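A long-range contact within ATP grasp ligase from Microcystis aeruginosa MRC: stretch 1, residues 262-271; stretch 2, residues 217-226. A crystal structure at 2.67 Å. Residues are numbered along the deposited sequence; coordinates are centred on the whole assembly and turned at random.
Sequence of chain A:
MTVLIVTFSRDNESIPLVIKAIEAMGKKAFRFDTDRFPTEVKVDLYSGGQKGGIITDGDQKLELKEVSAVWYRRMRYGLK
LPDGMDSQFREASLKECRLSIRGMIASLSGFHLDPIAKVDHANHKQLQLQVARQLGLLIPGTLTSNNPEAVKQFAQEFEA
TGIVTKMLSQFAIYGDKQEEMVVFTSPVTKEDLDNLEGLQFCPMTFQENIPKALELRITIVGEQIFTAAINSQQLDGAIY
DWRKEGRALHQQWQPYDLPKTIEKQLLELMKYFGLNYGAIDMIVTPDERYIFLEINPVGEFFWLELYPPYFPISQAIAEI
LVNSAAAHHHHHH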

# COMPACT_ATOMS: atom_id res chain seq x y z
N ILE A 262 -28.71 -5.03 8.82
CA ILE A 262 -27.44 -4.32 8.89
C ILE A 262 -26.30 -5.29 9.19
O ILE A 262 -25.21 -5.19 8.61
CB ILE A 262 -27.50 -3.19 9.93
CG1 ILE A 262 -28.65 -2.23 9.62
CG2 ILE A 262 -26.18 -2.44 9.99
CD1 ILE A 262 -28.48 -1.47 8.33
N GLU A 263 -26.53 -6.24 10.09
CA GLU A 263 -25.50 -7.23 10.41
C GLU A 263 -25.13 -8.05 9.19
O GLU A 263 -23.94 -8.32 8.95
CB GLU A 263 -25.97 -8.14 11.55
CG GLU A 263 -25.91 -7.50 12.92
CD GLU A 263 -26.24 -8.49 14.02
OE1 GLU A 263 -26.58 -9.64 13.69
OE2 GLU A 263 -26.16 -8.12 15.21
N LYS A 264 -26.12 -8.48 8.41
CA LYS A 264 -25.82 -9.28 7.23
C LYS A 264 -25.15 -8.45 6.14
O LYS A 264 -24.35 -8.98 5.36
CB LYS A 264 -27.09 -9.94 6.70
CG LYS A 264 -27.77 -9.21 5.55
CD LYS A 264 -27.70 -10.01 4.26
CE LYS A 264 -28.37 -9.28 3.10
NZ LYS A 264 -28.35 -10.11 1.87
N GLN A 265 -25.43 -7.15 6.09
CA GLN A 265 -24.78 -6.30 5.10
C GLN A 265 -23.33 -6.03 5.47
O GLN A 265 -22.46 -6.00 4.60
CB GLN A 265 -25.55 -4.98 4.94
CG GLN A 265 -26.88 -5.11 4.21
CD GLN A 265 -27.68 -3.82 4.22
OE1 GLN A 265 -27.95 -3.26 5.28
NE2 GLN A 265 -28.05 -3.35 3.04
N LEU A 266 -23.05 -5.85 6.76
CA LEU A 266 -21.67 -5.67 7.19
C LEU A 266 -20.86 -6.94 6.99
O LEU A 266 -19.66 -6.87 6.70
CB LEU A 266 -21.62 -5.23 8.65
CG LEU A 266 -22.21 -3.85 8.96
CD1 LEU A 266 -22.10 -3.57 10.44
CD2 LEU A 266 -21.51 -2.77 8.15
N LEU A 267 -21.49 -8.10 7.15
CA LEU A 267 -20.79 -9.35 6.87
C LEU A 267 -20.47 -9.49 5.38
O LEU A 267 -19.40 -9.98 5.02
CB LEU A 267 -21.61 -10.54 7.35
CG LEU A 267 -21.60 -10.79 8.86
CD1 LEU A 267 -22.41 -12.02 9.18
CD2 LEU A 267 -20.18 -10.92 9.39
N GLU A 268 -21.39 -9.05 4.51
CA GLU A 268 -21.07 -9.06 3.09
C GLU A 268 -19.98 -8.05 2.76
O GLU A 268 -19.21 -8.26 1.82
CB GLU A 268 -22.32 -8.75 2.26
CG GLU A 268 -23.43 -9.77 2.41
CD GLU A 268 -24.13 -10.06 1.10
OE1 GLU A 268 -23.44 -10.14 0.06
OE2 GLU A 268 -25.37 -10.21 1.11
N LEU A 269 -19.89 -6.97 3.53
CA LEU A 269 -18.81 -6.01 3.35
C LEU A 269 -17.47 -6.63 3.74
O LEU A 269 -16.47 -6.45 3.03
CB LEU A 269 -19.08 -4.75 4.17
CG LEU A 269 -18.22 -3.53 3.87
CD1 LEU A 269 -18.54 -2.98 2.48
CD2 LEU A 269 -18.44 -2.48 4.93
N MET A 270 -17.44 -7.36 4.85
CA MET A 270 -16.22 -8.07 5.24
C MET A 270 -15.85 -9.13 4.20
O MET A 270 -14.67 -9.28 3.84
CB MET A 270 -16.41 -8.72 6.61
CG MET A 270 -16.79 -7.75 7.71
SD MET A 270 -15.43 -6.72 8.28
CE MET A 270 -14.39 -7.96 9.05
N LYS A 271 -16.84 -9.87 3.70
CA LYS A 271 -16.56 -10.94 2.76
C LYS A 271 -16.05 -10.40 1.43
O LYS A 271 -15.21 -11.03 0.78
CB LYS A 271 -17.81 -11.79 2.54
CG LYS A 271 -17.57 -13.03 1.70
CD LYS A 271 -18.82 -13.88 1.55
CE LYS A 271 -19.88 -13.17 0.71
NZ LYS A 271 -20.88 -14.13 0.16
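Stretch 2 (217-226) RITIVGEQIF

A helix packed on a β-hairpin illustrates how two elements can pack largely through apolar side chains, with no hydrogen bond between them. Residues 262-271 are helical throughout, and 217-226 form two strands, 217-221 and 224-226, linked by a tight turn at Gly222 and Glu223. Paired backbone hydrogen bonds hold the hairpin, Thr219 with Phe226 and Val221 with Gln224; Gly222 takes a positive phi of 72°, which favours glycine. No hydrogen bond crosses between the stretches, and the 427 Å² they bury is dominated by apolar contact. The helix and the first strand cross at -57°, their axes approaching to 10.6 Å, a spacing that leaves room for side chains between them.

Strand alternation selects the hairpin's contributors: Ile218, Ile220 and Ile225 direct CA-to-CB toward the helix, whereas Val221 and Gln224 point away. All three isoleucines adopt chi1 m and chi2 t, an extended conformation that carries CD1 out to the helix. Ile218 CD1 lies 3.7 Å from Leu266 CD1. Ile220 CD1 comes within 4.1 Å of Leu266 CB and 3.9 Å of Met270 CG, thus touching residues one helical turn apart. Ile225 CD1 sits 3.7 Å from Glu263 CB and 4.2 Å from Leu267 CG, spanning another such pair, so that even a glutamate contributes its aliphatic portion.

The helix answers with two m,t leucines. Leu266 starts toward the hairpin, but Leu267 leaves sideways and its end comes nearer: CD2 lies 4.0 Å from Glu223 CA at the turn and 4.3 Å from Ile220 CG2. Met270, pointing toward the hairpin, is m at all three chi angles, folded rather than extended. Lys264 points away, and its NZ forms a salt bridge with Glu268 OE2 at 3.1 Å; neither residue touches the hairpin.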

# COMPACT_ATOMS: atom_id res chain seq x y z
N ARG A 217 -19.87 1.66 17.33
CA ARG A 217 -18.55 1.08 17.13
C ARG A 217 -18.72 -0.43 17.01
O ARG A 217 -19.04 -1.10 18.00
CB ARG A 217 -17.61 1.43 18.28
CG ARG A 217 -16.19 0.89 18.10
CD ARG A 217 -15.46 1.58 16.96
NE ARG A 217 -14.06 1.19 16.89
CZ ARG A 217 -13.15 1.78 16.12
NH1 ARG A 217 -13.50 2.81 15.36
NH2 ARG A 217 -11.89 1.36 16.12
N ILE A 218 -18.51 -0.95 15.81
CA ILE A 218 -18.80 -2.34 15.49
C ILE A 218 -17.49 -3.05 15.20
O ILE A 218 -16.78 -2.71 14.24
CB ILE A 218 -19.76 -2.44 14.30
CG1 ILE A 218 -21.01 -1.60 14.58
CG2 ILE A 218 -20.11 -3.89 14.02
CD1 ILE A 218 -21.87 -1.39 13.38
N THR A 219 -17.16 -4.05 16.02
CA THR A 219 -15.95 -4.85 15.86
C THR A 219 -16.36 -6.26 15.46
O THR A 219 -17.13 -6.91 16.17
CB THR A 219 -15.14 -4.87 17.15
OG1 THR A 219 -14.91 -3.53 17.59
CG2 THR A 219 -13.81 -5.54 16.92
N ILE A 220 -15.85 -6.72 14.33
CA ILE A 220 -16.20 -8.02 13.77
C ILE A 220 -14.96 -8.91 13.79
O ILE A 220 -13.90 -8.50 13.31
CB ILE A 220 -16.76 -7.90 12.35
CG1 ILE A 220 -18.06 -7.09 12.36
CG2 ILE A 220 -16.97 -9.28 11.74
CD1 ILE A 220 -18.62 -6.81 10.99
N VAL A 221 -15.10 -10.11 14.34
CA VAL A 221 -14.04 -11.11 14.35
C VAL A 221 -14.60 -12.37 13.71
O VAL A 221 -15.38 -13.10 14.34
CB VAL A 221 -13.52 -11.41 15.76
CG1 VAL A 221 -12.30 -12.29 15.70
CG2 VAL A 221 -13.22 -10.11 16.51
N GLY A 222 -14.20 -12.64 12.46
CA GLY A 222 -14.77 -13.74 11.72
C GLY A 222 -16.19 -13.42 11.30
O GLY A 222 -16.41 -12.65 10.36
N GLU A 223 -17.17 -14.00 12.00
CA GLU A 223 -18.57 -13.66 11.81
C GLU A 223 -19.24 -13.29 13.13
O GLU A 223 -20.47 -13.27 13.21
CB GLU A 223 -19.33 -14.80 11.13
CG GLU A 223 -18.90 -15.04 9.69
CD GLU A 223 -19.79 -16.03 8.96
OE1 GLU A 223 -20.26 -16.99 9.60
OE2 GLU A 223 -20.02 -15.85 7.75
N GLN A 224 -18.45 -13.00 14.16
CA GLN A 224 -18.96 -12.55 15.45
C GLN A 224 -18.94 -11.03 15.48
O GLN A 224 -17.92 -10.41 15.19
CB GLN A 224 -18.11 -13.12 16.59
CG GLN A 224 -18.72 -12.95 17.96
CD GLN A 224 -18.01 -13.78 19.01
OE1 GLN A 224 -16.98 -14.41 18.73
NE2 GLN A 224 -18.55 -13.80 20.22
N ILE A 225 -20.08 -10.43 15.84
CA ILE A 225 -20.28 -9.00 15.72
C ILE A 225 -20.47 -8.40 17.11
O ILE A 225 -21.43 -8.73 17.81
CB ILE A 225 -21.49 -8.67 14.83
CG1 ILE A 225 -21.38 -9.43 13.51
CG2 ILE A 225 -21.59 -7.18 14.59
CD1 ILE A 225 -22.56 -9.24 12.60
N PHE A 226 -19.54 -7.52 17.50
CA PHE A 226 -19.62 -6.79 18.76
C PHE A 226 -20.02 -5.35 18.46
O PHE A 226 -19.22 -4.58 17.91
CB PHE A 226 -18.29 -6.84 19.51
CG PHE A 226 -17.78 -8.23 19.76
CD1 PHE A 226 -16.98 -8.87 18.83
CD2 PHE A 226 -18.09 -8.89 20.94
CE1 PHE A 226 -16.51 -10.14 19.07
CE2 PHE A 226 -17.62 -10.16 21.18
CZ PHE A 226 -16.83 -10.79 20.25